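Local structure of probable chitinase (Chromobacterium violaceum, 5JH8) at residues Phe32-Asn44 with Ala83-Leu96. The protein probably binds chitin and, as a member of glycosyl hydrolase family 18, is likely to hydrolyse it. Residues are numbered along the deposited sequence; the frame is centred on the assembly and turned at random.
Sequences FYNITAQGAVTGN and AVSTSAQSQAVANL
A beta hairpin, strands 27-35 and 41-43 joined by the loop 36-40, which contains a type I turn from Thr36 to Gly39, packs on helices 78-85 and 89-96, mainly through its turn, where the Asn95 amide holds the Gly39 carbonyl. Asn95 ND2 donates to Gly39 O at 3.0 Å along a nearly straight N-H line (167°). The oxygen lies in the plane of the Asn95 amide, but the donor stands above the Gly39 carbonyl plane, 53° out of it. Ala92 CA adds a CA-H...O contact to the same oxygen. Gly39 CA comes within 3.9 Å of Ala92 CA; Gly39 has no side chain to keep the backbones apart, and its positive phi is a conformation glycine takes readily.

Small residues settle the rest of the turn against the helix-helix junction. The Ala37 carbonyl oxygen lies 3.3 Å from Ala88 CB, the methyl of the N-cap residue, and touches Ala83 CB as well; a water donates to that oxygen and also bonds Ser87 OG. On strand 27-35, Ile35 is extended, with CG1 anti to the backbone N (chi1 -167°), which sends CD1 to 3.9 Å from Ala92 CB and tip to tip with Val84 CG2. Val41 and Leu96 cross at about a right angle, Val41 CG2 being 3.7 Å from Leu96 CD2. Val67 of the next parallel strand also touches Ile35 and Leu96, while Phe126 of helix 120-135 touches Val84. In this family 18 TIM-barrel fold the second barrel strand runs on into a hairpin that packs on the helices following the third strand.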
loop_
_atom_site.group_PDB
_atom_site.type_symbol
_atom_site.label_atom_id
_atom_site.label_comp_id
_atom_site.label_asym_id
_atom_site.label_seq_id
_atom_site.Cartn_x
_atom_site.Cartn_y
_atom_site.Cartn_z
ATOM N N PHE A 32 -1.858 -12.352 -1.643
ATOM C CA PHE A 32 -2.528 -13.604 -1.313
ATOM C C PHE A 32 -1.662 -14.562 -0.513
ATOM O O PHE A 32 -2.040 -15.731 -0.367
ATOM C CB PHE A 32 -3.066 -14.283 -2.586
ATOM C CG PHE A 32 -4.420 -13.781 -2.998
ATOM C CD1 PHE A 32 -4.596 -12.525 -3.547
ATOM C CD2 PHE A 32 -5.528 -14.573 -2.806
ATOM C CE1 PHE A 32 -5.851 -12.067 -3.885
ATOM C CE2 PHE A 32 -6.779 -14.123 -3.131
ATOM C CZ PHE A 32 -6.942 -12.869 -3.678
ATOM N N TYR A 33 -0.539 -14.103 0.035
ATOM C CA TYR A 33 0.475 -15.006 0.541
ATOM C C TYR A 33 1.037 -14.523 1.871
ATOM O O TYR A 33 1.242 -13.321 2.079
ATOM C CB TYR A 33 1.619 -15.146 -0.474
ATOM C CG TYR A 33 1.106 -15.409 -1.880
ATOM C CD1 TYR A 33 0.628 -16.652 -2.241
ATOM C CD2 TYR A 33 1.039 -14.386 -2.831
ATOM C CE1 TYR A 33 0.141 -16.883 -3.509
ATOM C CE2 TYR A 33 0.547 -14.613 -4.084
ATOM C CZ TYR A 33 0.093 -15.857 -4.429
ATOM O OH TYR A 33 -0.372 -16.074 -5.706
ATOM N N ASN A 34 1.340 -15.489 2.740
ATOM C CA ASN A 34 2.049 -15.242 3.987
ATOM C C ASN A 34 3.394 -15.966 3.955
ATOM O O ASN A 34 3.661 -16.796 3.072
ATOM C CB ASN A 34 1.213 -15.720 5.183
ATOM C CG ASN A 34 -0.089 -14.947 5.338
ATOM O OD1 ASN A 34 -0.197 -13.791 4.928
ATOM N ND2 ASN A 34 -1.085 -15.585 5.937
ATOM N N ILE A 35 4.247 -15.646 4.929
ATOM C CA ILE A 35 5.490 -16.374 5.145
ATOM C C ILE A 35 5.531 -16.801 6.601
ATOM O O ILE A 35 5.057 -16.076 7.484
ATOM C CB ILE A 35 6.729 -15.538 4.733
ATOM C CG1 ILE A 35 7.992 -16.396 4.668
ATOM C CG2 ILE A 35 6.907 -14.313 5.599
ATOM C CD1 ILE A 35 9.137 -15.736 3.930
ATOM N N THR A 36 6.056 -17.995 6.850
ATOM C CA THR A 36 6.174 -18.500 8.210
ATOM C C THR A 36 7.512 -18.090 8.831
ATOM O O THR A 36 8.445 -17.650 8.151
ATOM C CB THR A 36 6.074 -20.027 8.236
ATOM O OG1 THR A 36 7.261 -20.589 7.672
ATOM C CG2 THR A 36 4.839 -20.530 7.496
ATOM N N ALA A 37 7.621 -18.293 10.146
ATOM C CA ALA A 37 8.871 -18.017 10.844
ATOM C C ALA A 37 10.006 -18.919 10.384
ATOM O O ALA A 37 11.168 -18.615 10.661
ATOM C CB ALA A 37 8.683 -18.150 12.356
ATOM N N GLN A 38 9.709 -20.023 9.703
ATOM C CA GLN A 38 10.745 -20.868 9.121
ATOM C C GLN A 38 11.058 -20.494 7.677
ATOM O O GLN A 38 11.871 -21.159 7.029
ATOM C CB GLN A 38 10.361 -22.356 9.195
ATOM C CG GLN A 38 10.181 -22.893 10.604
ATOM C CD GLN A 38 8.880 -22.456 11.247
ATOM O OE1 GLN A 38 7.827 -22.429 10.607
ATOM N NE2 GLN A 38 8.948 -22.105 12.523
ATOM N N GLY A 39 10.436 -19.447 7.155
ATOM C CA GLY A 39 10.764 -18.969 5.832
ATOM C C GLY A 39 9.998 -19.620 4.707
ATOM O O GLY A 39 10.414 -19.514 3.548
ATOM N N ALA A 40 8.895 -20.303 5.003
ATOM C CA ALA A 40 8.097 -20.945 3.965
ATOM C C ALA A 40 6.970 -20.020 3.521
ATOM O O ALA A 40 6.286 -19.419 4.359
ATOM C CB ALA A 40 7.504 -22.255 4.472
ATOM N N VAL A 41 6.788 -19.904 2.206
ATOM C CA VAL A 41 5.697 -19.117 1.643
ATOM C C VAL A 41 4.452 -19.991 1.608
ATOM O O VAL A 41 4.503 -21.155 1.176
ATOM C CB VAL A 41 6.044 -18.612 0.232
ATOM C CG1 VAL A 41 4.895 -17.787 -0.314
ATOM C CG2 VAL A 41 7.306 -17.784 0.228
ATOM N N THR A 42 3.324 -19.439 2.065
ATOM C CA THR A 42 2.052 -20.143 2.099
ATOM C C THR A 42 0.965 -19.249 1.522
ATOM O O THR A 42 1.144 -18.046 1.366
ATOM C CB THR A 42 1.650 -20.526 3.538
ATOM O OG1 THR A 42 1.293 -19.352 4.271
ATOM C CG2 THR A 42 2.770 -21.228 4.259
ATOM N N GLY A 43 -0.186 -19.837 1.262
ATOM C CA GLY A 43 -1.379 -19.052 1.045
ATOM C C GLY A 43 -1.787 -18.359 2.327
ATOM O O GLY A 43 -1.311 -18.668 3.416
ATOM N N ASN A 44 -2.688 -17.388 2.204
ATOM C CA ASN A 44 -3.123 -16.581 3.338
ATOM C C ASN A 44 -4.516 -16.940 3.844
ATOM O O ASN A 44 -5.079 -16.208 4.681
ATOM C CB ASN A 44 -3.048 -15.087 3.019
ATOM C CG ASN A 44 -4.083 -14.650 2.034
ATOM O OD1 ASN A 44 -4.863 -15.458 1.534
ATOM N ND2 ASN A 44 -4.090 -13.364 1.728
ATOM N N ALA A 83 12.382 -13.599 12.690
ATOM C CA ALA A 83 12.916 -14.907 12.316
ATOM C C ALA A 83 13.371 -14.924 10.857
ATOM O O ALA A 83 14.479 -15.364 10.551
ATOM C CB ALA A 83 11.859 -15.981 12.576
ATOM N N VAL A 84 12.530 -14.431 9.942
ATOM C CA VAL A 84 12.876 -14.394 8.522
ATOM C C VAL A 84 14.123 -13.556 8.295
ATOM O O VAL A 84 14.924 -13.843 7.399
ATOM C CB VAL A 84 11.655 -13.849 7.747
ATOM C CG1 VAL A 84 12.032 -13.371 6.345
ATOM C CG2 VAL A 84 10.566 -14.903 7.716
ATOM N N SER A 85 14.297 -12.495 9.081
ATOM C CA SER A 85 15.436 -11.611 8.903
ATOM C C SER A 85 16.699 -12.130 9.571
ATOM O O SER A 85 17.768 -11.549 9.364
ATOM C CB SER A 85 15.123 -10.226 9.461
ATOM O OG SER A 85 14.040 -9.618 8.785
ATOM N N THR A 86 16.604 -13.186 10.372
ATOM C CA THR A 86 17.773 -13.692 11.081
ATOM C C THR A 86 17.918 -15.195 10.846
ATOM O O THR A 86 18.512 -15.624 9.850
ATOM C CB THR A 86 17.720 -13.337 12.581
ATOM O OG1 THR A 86 16.566 -13.920 13.188
ATOM C CG2 THR A 86 17.689 -11.842 12.794
ATOM N N SER A 87 17.339 -16.001 11.737
ATOM C CA SER A 87 17.615 -17.435 11.742
ATOM C C SER A 87 17.131 -18.141 10.485
ATOM O O SER A 87 17.738 -19.135 10.067
ATOM C CB SER A 87 16.990 -18.074 12.985
ATOM O OG SER A 87 15.600 -17.807 13.070
ATOM N N ALA A 88 16.042 -17.673 9.878
ATOM C CA ALA A 88 15.470 -18.316 8.701
ATOM C C ALA A 88 15.753 -17.532 7.429
ATOM O O ALA A 88 15.083 -17.744 6.411
ATOM C CB ALA A 88 13.967 -18.543 8.870
ATOM N N GLN A 89 16.755 -16.651 7.462
ATOM C CA GLN A 89 16.987 -15.790 6.312
ATOM C C GLN A 89 17.331 -16.592 5.070
ATOM O O GLN A 89 16.828 -16.299 3.984
ATOM C CB GLN A 89 18.078 -14.774 6.617
ATOM C CG GLN A 89 18.110 -13.622 5.648
ATOM C CD GLN A 89 19.330 -12.746 5.833
ATOM O OE1 GLN A 89 20.384 -13.008 5.255
ATOM N NE2 GLN A 89 19.199 -11.705 6.654
ATOM N N SER A 90 18.208 -17.588 5.187
ATOM C CA SER A 90 18.640 -18.275 3.972
ATOM C C SER A 90 17.484 -19.047 3.339
ATOM O O SER A 90 17.370 -19.121 2.109
ATOM C CB SER A 90 19.828 -19.194 4.258
ATOM O OG SER A 90 19.516 -20.119 5.270
ATOM N N GLN A 91 16.648 -19.663 4.171
ATOM C CA GLN A 91 15.469 -20.352 3.671
ATOM C C GLN A 91 14.492 -19.370 3.046
ATOM O O GLN A 91 13.983 -19.602 1.946
ATOM C CB GLN A 91 14.809 -21.112 4.825
ATOM C CG GLN A 91 15.642 -22.241 5.387
ATOM C CD GLN A 91 16.556 -21.820 6.519
ATOM O OE1 GLN A 91 16.803 -20.642 6.753
ATOM N NE2 GLN A 91 17.075 -22.803 7.224
ATOM N N ALA A 92 14.215 -18.264 3.738
ATOM C CA ALA A 92 13.238 -17.309 3.241
ATOM C C ALA A 92 13.662 -16.724 1.909
ATOM O O ALA A 92 12.830 -16.573 1.017
ATOM C CB ALA A 92 13.036 -16.193 4.261
ATOM N N VAL A 93 14.935 -16.348 1.769
ATOM C CA VAL A 93 15.395 -15.731 0.528
ATOM C C VAL A 93 15.256 -16.718 -0.620
ATOM O O VAL A 93 14.663 -16.416 -1.658
ATOM C CB VAL A 93 16.838 -15.224 0.675
ATOM C CG1 VAL A 93 17.408 -14.853 -0.674
ATOM C CG2 VAL A 93 16.892 -14.031 1.604
ATOM N N ALA A 94 15.784 -17.935 -0.437
ATOM C CA ALA A 94 15.701 -18.915 -1.515
ATOM C C ALA A 94 14.255 -19.236 -1.855
ATOM O O ALA A 94 13.900 -19.412 -3.029
ATOM C CB ALA A 94 16.435 -20.201 -1.140
ATOM N N ASN A 95 13.413 -19.360 -0.826
ATOM C CA ASN A 95 12.021 -19.731 -1.049
ATOM C C ASN A 95 11.247 -18.615 -1.739
ATOM O O ASN A 95 10.350 -18.897 -2.526
ATOM C CB ASN A 95 11.355 -20.134 0.266
ATOM C CG ASN A 95 11.850 -21.478 0.778
ATOM O OD1 ASN A 95 12.433 -22.249 0.012
ATOM N ND2 ASN A 95 11.625 -21.762 2.056
ATOM N N LEU A 96 11.552 -17.360 -1.429
ATOM C CA LEU A 96 10.875 -16.266 -2.106
ATOM C C LEU A 96 11.254 -16.224 -3.579
ATOM O O LEU A 96 10.411 -15.957 -4.447
ATOM C CB LEU A 96 11.190 -14.937 -1.419
ATOM C CG LEU A 96 10.416 -14.757 -0.106
ATOM C CD1 LEU A 96 11.038 -13.660 0.770
ATOM C CD2 LEU A 96 8.939 -14.478 -0.351
HETATM O O HOH W 1 13.075 -19.574 12.362
#